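Local atomic coordinates of nonsense-mediated mRNA decay protein 2 (Saccharomyces cerevisiae, PDB entry 4LUN), a protein that takes part in nonsense-mediated decay of mRNAs carrying premature stop codons and interacts through its C-terminus with the helicase Upf1. Residues Phe195-Thr200 with Leu286-Arg291. Residues are numbered along the deposited sequence; the frame is centred on the assembly and turned at random.
Sequences FKLGFT and LPIFIR
R291 reaches from its helix to the 195-200 turn and grips the carbonyl oxygen of L197 side-on with two nitrogens: NE lies 2.8 Å from L197 O, and NH2 of R291 lies 2.9 Å from the same oxygen. Both bonds run in the guanidinium plane and in the plane of the carbonyl; both are bent at the hydrogen, as expected when two donors converge on one acceptor. A bend at chi3 (-68°) turns the guanidinium back so that NE and NH2 face the turn together.

The same flat cation stacks on F199. Its plane is tilted only 17° from the ring, and R291 CZ sits 3.9 Å from the ring centroid, a cation-pi contact over the face. P287 O lies above the opposite guanidinium face, toward its rim. Arginine suits the site because its edge donates hydrogen bonds while its face stacks; an alanine here would probably loosen the turn from the helix, losing both bonds to L197 O and the cover on F199.

Packing around these bonds is slighter: the I288 CG2 methyl lies 3.7 Å from K196 O, and the one apolar side-chain touch, I288 CD1 to L197 CD2, is loose. G198 has a positive phi (90°), where a CB would be jammed against L197 O and tight against R291 CB, so glycine fits on both counts.

Within the N-terminal MIF4G domain of Upf2, an all-helical HEAT-repeat structure, the loop between helices 182-190 and 201-210 is thus pinned to helix 277-303. Helix 231-271 adds R249, bonded to K196 O, and L253, against I288, while helix 130-152 packs on F199.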
loop_
_atom_site.group_PDB
_atom_site.type_symbol
_atom_site.label_atom_id
_atom_site.label_comp_id
_atom_site.label_asym_id
_atom_site.label_seq_id
_atom_site.Cartn_x
_atom_site.Cartn_y
_atom_site.Cartn_z
ATOM N N PHE A 195 1.918 14.243 -8.064
ATOM C CA PHE A 195 1.529 13.365 -9.164
ATOM C C PHE A 195 2.261 13.673 -10.450
ATOM O O PHE A 195 2.623 12.761 -11.191
ATOM C CB PHE A 195 0.027 13.444 -9.423
ATOM C CG PHE A 195 -0.382 12.891 -10.763
ATOM C CD1 PHE A 195 -0.555 11.525 -10.936
ATOM C CD2 PHE A 195 -0.631 13.738 -11.838
ATOM C CE1 PHE A 195 -0.926 11.009 -12.170
ATOM C CE2 PHE A 195 -1.011 13.226 -13.086
ATOM C CZ PHE A 195 -1.158 11.863 -13.248
ATOM N N LYS A 196 2.489 14.955 -10.717
ATOM C CA LYS A 196 3.058 15.341 -12.006
ATOM C C LYS A 196 4.479 14.831 -12.250
ATOM O O LYS A 196 4.921 14.791 -13.408
ATOM C CB LYS A 196 2.925 16.856 -12.248
ATOM C CG LYS A 196 1.481 17.278 -12.509
ATOM C CD LYS A 196 1.387 18.652 -13.162
ATOM C CE LYS A 196 1.971 19.746 -12.281
ATOM N NZ LYS A 196 1.863 21.083 -12.950
ATOM N N LEU A 197 5.169 14.410 -11.179
ATOM C CA LEU A 197 6.524 13.844 -11.292
ATOM C C LEU A 197 6.524 12.382 -11.725
ATOM O O LEU A 197 7.545 11.883 -12.193
ATOM C CB LEU A 197 7.364 14.051 -10.016
ATOM C CG LEU A 197 7.690 15.515 -9.714
ATOM C CD1 LEU A 197 8.574 15.608 -8.479
ATOM C CD2 LEU A 197 8.360 16.190 -10.917
ATOM N N GLY A 198 5.386 11.703 -11.597
ATOM C CA GLY A 198 5.244 10.351 -12.129
ATOM C C GLY A 198 5.619 9.208 -11.199
ATOM O O GLY A 198 5.444 8.041 -11.551
ATOM N N PHE A 199 6.144 9.514 -10.019
ATOM C CA PHE A 199 6.496 8.440 -9.089
ATOM C C PHE A 199 5.271 7.683 -8.549
ATOM O O PHE A 199 5.341 6.470 -8.275
ATOM C CB PHE A 199 7.348 8.976 -7.924
ATOM C CG PHE A 199 8.668 9.568 -8.350
ATOM C CD1 PHE A 199 9.703 8.749 -8.761
ATOM C CD2 PHE A 199 8.875 10.938 -8.320
ATOM C CE1 PHE A 199 10.923 9.287 -9.147
ATOM C CE2 PHE A 199 10.105 11.485 -8.711
ATOM C CZ PHE A 199 11.117 10.652 -9.127
ATOM N N THR A 200 4.142 8.367 -8.372
ATOM C CA THR A 200 2.995 7.654 -7.803
ATOM C C THR A 200 2.329 6.728 -8.805
ATOM O O THR A 200 1.543 5.867 -8.410
ATOM C CB THR A 200 1.922 8.578 -7.196
ATOM O OG1 THR A 200 1.247 9.277 -8.239
ATOM C CG2 THR A 200 2.554 9.563 -6.219
ATOM N N LEU A 286 12.940 14.067 -19.878
ATOM C CA LEU A 286 12.898 12.685 -20.366
ATOM C C LEU A 286 12.603 11.623 -19.292
ATOM O O LEU A 286 11.743 10.756 -19.505
ATOM C CB LEU A 286 14.170 12.340 -21.161
ATOM C CG LEU A 286 14.194 10.926 -21.756
ATOM C CD1 LEU A 286 13.111 10.729 -22.802
ATOM C CD2 LEU A 286 15.554 10.578 -22.334
ATOM N N PRO A 287 13.280 11.687 -18.128
ATOM C CA PRO A 287 12.980 10.678 -17.104
ATOM C C PRO A 287 11.529 10.734 -16.631
ATOM O O PRO A 287 10.960 9.696 -16.290
ATOM C CB PRO A 287 13.920 11.061 -15.950
ATOM C CG PRO A 287 14.994 11.837 -16.567
ATOM C CD PRO A 287 14.356 12.594 -17.688
ATOM N N ILE A 288 10.937 11.924 -16.606
ATOM C CA ILE A 288 9.535 12.047 -16.216
ATOM C C ILE A 288 8.675 11.420 -17.298
ATOM O O ILE A 288 7.720 10.699 -17.006
ATOM C CB ILE A 288 9.121 13.513 -16.054
ATOM C CG1 ILE A 288 10.102 14.239 -15.127
ATOM C CG2 ILE A 288 7.715 13.603 -15.517
ATOM C CD1 ILE A 288 9.847 15.733 -15.027
ATOM N N PHE A 289 8.994 11.717 -18.558
ATOM C CA PHE A 289 8.255 11.115 -19.668
ATOM C C PHE A 289 8.339 9.600 -19.598
ATOM O O PHE A 289 7.336 8.909 -19.775
ATOM C CB PHE A 289 8.815 11.583 -21.011
ATOM C CG PHE A 289 8.294 10.793 -22.193
ATOM C CD1 PHE A 289 6.970 10.888 -22.576
ATOM C CD2 PHE A 289 9.133 9.964 -22.920
ATOM C CE1 PHE A 289 6.488 10.165 -23.653
ATOM C CE2 PHE A 289 8.641 9.238 -24.006
ATOM C CZ PHE A 289 7.326 9.354 -24.370
ATOM N N ILE A 290 9.542 9.080 -19.352
ATOM C CA ILE A 290 9.708 7.629 -19.313
ATOM C C ILE A 290 8.878 7.001 -18.182
ATOM O O ILE A 290 8.305 5.929 -18.360
ATOM C CB ILE A 290 11.207 7.204 -19.221
ATOM C CG1 ILE A 290 11.959 7.597 -20.498
ATOM C CG2 ILE A 290 11.335 5.706 -18.941
ATOM C CD1 ILE A 290 11.303 7.127 -21.779
ATOM N N ARG A 291 8.803 7.659 -17.026
ATOM C CA ARG A 291 7.960 7.144 -15.948
ATOM C C ARG A 291 6.490 7.072 -16.369
ATOM O O ARG A 291 5.811 6.067 -16.148
ATOM C CB ARG A 291 8.105 8.000 -14.681
ATOM C CG ARG A 291 9.363 7.678 -13.877
ATOM C CD ARG A 291 9.300 8.273 -12.472
ATOM N NE ARG A 291 9.354 9.733 -12.493
ATOM C CZ ARG A 291 10.478 10.441 -12.552
ATOM N NH1 ARG A 291 11.654 9.828 -12.598
ATOM N NH2 ARG A 291 10.425 11.764 -12.553
#